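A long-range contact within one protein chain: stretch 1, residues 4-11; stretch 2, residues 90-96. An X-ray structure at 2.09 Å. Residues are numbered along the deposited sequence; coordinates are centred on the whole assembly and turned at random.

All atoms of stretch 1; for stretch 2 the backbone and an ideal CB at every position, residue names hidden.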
# COMPACT_ATOMS: atom_id res chain seq x y z
N ARG A 4 46.14 -11.28 10.40
CA ARG A 4 45.51 -11.78 11.62
C ARG A 4 44.03 -11.40 11.64
O ARG A 4 43.62 -10.42 11.01
CB ARG A 4 46.23 -11.24 12.86
CG ARG A 4 47.68 -11.78 13.04
CD ARG A 4 48.34 -11.33 14.35
NE ARG A 4 47.94 -9.98 14.77
CZ ARG A 4 48.31 -8.84 14.18
NH1 ARG A 4 49.09 -8.85 13.10
NH2 ARG A 4 47.88 -7.67 14.65
N ALA A 5 43.24 -12.20 12.35
CA ALA A 5 41.79 -12.04 12.45
C ALA A 5 41.30 -12.67 13.74
O ALA A 5 41.93 -13.60 14.26
CB ALA A 5 41.09 -12.67 11.25
N VAL A 6 40.15 -12.19 14.23
CA VAL A 6 39.48 -12.71 15.42
C VAL A 6 38.57 -13.88 15.01
O VAL A 6 37.54 -13.67 14.33
CB VAL A 6 38.69 -11.59 16.10
CG1 VAL A 6 37.90 -12.10 17.27
CG2 VAL A 6 39.64 -10.43 16.52
N ARG A 7 38.94 -15.10 15.42
CA ARG A 7 38.21 -16.30 15.03
C ARG A 7 37.61 -17.05 16.22
O ARG A 7 38.19 -17.09 17.31
CB ARG A 7 39.09 -17.24 14.19
CG ARG A 7 39.74 -16.56 12.98
CD ARG A 7 40.15 -17.59 11.92
NE ARG A 7 39.06 -17.86 10.97
CZ ARG A 7 38.83 -19.03 10.41
NH1 ARG A 7 37.83 -19.17 9.56
NH2 ARG A 7 39.59 -20.08 10.69
N LEU A 8 36.43 -17.63 16.00
CA LEU A 8 35.76 -18.45 17.01
C LEU A 8 35.88 -19.93 16.66
O LEU A 8 35.50 -20.35 15.58
CB LEU A 8 34.28 -18.06 17.18
CG LEU A 8 33.47 -18.65 18.36
CD1 LEU A 8 32.37 -17.69 18.81
CD2 LEU A 8 32.87 -20.03 18.07
N HIS A 9 36.40 -20.72 17.60
CA HIS A 9 36.44 -22.16 17.47
C HIS A 9 35.49 -22.76 18.49
O HIS A 9 35.35 -22.24 19.59
CB HIS A 9 37.87 -22.68 17.70
CG HIS A 9 38.83 -22.25 16.64
ND1 HIS A 9 39.23 -23.08 15.61
CD2 HIS A 9 39.44 -21.06 16.42
CE1 HIS A 9 40.04 -22.42 14.81
NE2 HIS A 9 40.18 -21.19 15.27
N ALA A 10 34.82 -23.85 18.13
CA ALA A 10 33.97 -24.54 19.07
C ALA A 10 33.96 -26.02 18.73
O ALA A 10 34.38 -26.41 17.65
CB ALA A 10 32.55 -23.98 19.03
N LYS A 11 33.47 -26.83 19.68
CA LYS A 11 33.29 -28.28 19.48
C LYS A 11 31.91 -28.62 18.90
O LYS A 11 30.89 -28.13 19.38
CB LYS A 11 33.50 -28.99 20.84
CG LYS A 11 33.45 -30.51 20.79
CD LYS A 11 33.42 -31.10 22.19
CE LYS A 11 33.41 -32.65 22.15
NZ LYS A 11 33.48 -33.24 23.52
N UNK A 90 28.69 -21.62 11.36
CA UNK A 90 29.63 -22.53 10.68
C UNK A 90 31.03 -22.26 11.21
O UNK A 90 31.69 -21.34 10.75
CB UNK A 90 29.58 -22.35 9.16
N UNK A 91 31.47 -23.04 12.21
CA UNK A 91 32.76 -22.83 12.90
C UNK A 91 33.86 -23.79 12.42
O UNK A 91 33.57 -24.95 12.10
CB UNK A 91 32.57 -22.99 14.41
N UNK A 92 35.13 -23.34 12.42
CA UNK A 92 35.61 -22.02 12.88
C UNK A 92 35.28 -20.92 11.87
O UNK A 92 35.06 -21.21 10.69
CB UNK A 92 37.12 -22.06 13.12
N UNK A 93 35.21 -19.68 12.33
CA UNK A 93 34.87 -18.55 11.46
C UNK A 93 35.48 -17.28 12.03
O UNK A 93 35.63 -17.16 13.25
CB UNK A 93 33.35 -18.40 11.31
N UNK A 94 35.85 -16.36 11.15
CA UNK A 94 36.19 -15.00 11.58
C UNK A 94 34.91 -14.26 11.88
O UNK A 94 34.00 -14.18 11.03
CB UNK A 94 37.01 -14.26 10.52
N UNK A 95 34.83 -13.72 13.09
CA UNK A 95 33.65 -12.98 13.52
C UNK A 95 33.68 -11.54 12.99
O UNK A 95 34.70 -11.08 12.46
CB UNK A 95 33.55 -12.98 15.05
N UNK A 96 32.56 -10.84 13.15
CA UNK A 96 32.45 -9.42 12.80
C UNK A 96 31.63 -9.19 11.54
O UNK A 96 31.96 -9.72 10.47
CB UNK A 96 33.84 -8.82 12.62

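Stretch 1 is a strand, and the visible backbone of stretch 2 runs antiparallel to it. The register follows from three backbone hydrogen bonds: the N of position 95 to Val6 O (3.0 Å, 155°), Leu8 N to the O of position 93 (2.9 Å, 164°), and a weak one from the N of position 93 to Leu8 O (3.3 Å).

Position 90 has no atom of stretch 1 within 5.5 Å of its ideal CB, so this contact does not restrict it. It is Gly90.

At position 91 the CA-to-CB bond points toward stretch 1, with the ideal CB 4.1 Å from Leu8 O and 4.4 Å from Ala10 N. The apolar side chains of Leu8 and Ala10 suit a large aliphatic or aromatic group. The residue is Phe91, chi1 m. Leu8 CD2 lies over its ring face, 3.4 Å from the centroid and 5° off the normal, a CH-pi contact; Ala10 CB is 3.9 Å from Phe91 CD2.

Position 92 has phi -76°, and the peptide bond before it is cis, which strongly favours proline. Its ideal CB is only 3.4 Å from His9 CE1, so a compact group lying against the imidazole fits. Pro92 does this: its CB sits over the His9 ring face, 3.7 Å from the centroid, while Pro92 CA makes a CA-H...O contact with Leu8 O at 3.2 Å.

Position 93 directs its CB to the same sheet face as Leu8, yet the nearest atom of stretch 1 to the ideal CB is Arg7 NH1, at 4.9 Å. Many side chains would be tolerated, and a beta-branched one suits the extended backbone (-154/148). Val93 contributes here mainly through its backbone.

Position 94 shares its sheet face with Arg7. Its ideal CB lies 4.2 Å from Arg7 NE and 4.4 Å from Ala5 CB, so a short acceptor such as serine or threonine suits, with aspartate another candidate. Thr94, chi1 m, accepts a hydrogen bond from Arg7 NE at OG1 (3.1 Å, 147°), near the guanidinium plane.

Position 95 points its CB sideways, 4.1 Å from Val6 O. A longer flexible apolar chain could still reach back to Leu8. Leu95 does so, placing CD1 4.0 Å from Leu8 CB.

Position 96 touches nothing in stretch 1, but at phi/psi 107/122 a CB would jam against the preceding carbonyl O. That alone calls for glycine, and the residue is Gly96.

Stretch 2 (90-96) GFPVTLG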
# COMPACT_ATOMS: atom_id res chain seq x y z
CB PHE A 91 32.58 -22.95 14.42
CG PHE A 91 31.60 -21.95 15.02
CD1 PHE A 91 31.56 -20.63 14.57
CD2 PHE A 91 30.74 -22.33 16.05
CE1 PHE A 91 30.67 -19.72 15.11
CE2 PHE A 91 29.85 -21.43 16.62
CZ PHE A 91 29.82 -20.11 16.16
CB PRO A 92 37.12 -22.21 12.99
CG PRO A 92 37.44 -23.33 12.03
CD PRO A 92 36.25 -24.25 12.08
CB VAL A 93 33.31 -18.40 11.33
CG1 VAL A 93 32.70 -17.71 12.58
CG2 VAL A 93 32.93 -17.66 10.05
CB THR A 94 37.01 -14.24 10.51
OG1 THR A 94 38.25 -14.94 10.31
CG2 THR A 94 37.32 -12.79 10.94
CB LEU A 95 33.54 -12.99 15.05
CG LEU A 95 33.35 -14.35 15.74
CD1 LEU A 95 33.54 -14.15 17.24
CD2 LEU A 95 31.96 -14.98 15.44
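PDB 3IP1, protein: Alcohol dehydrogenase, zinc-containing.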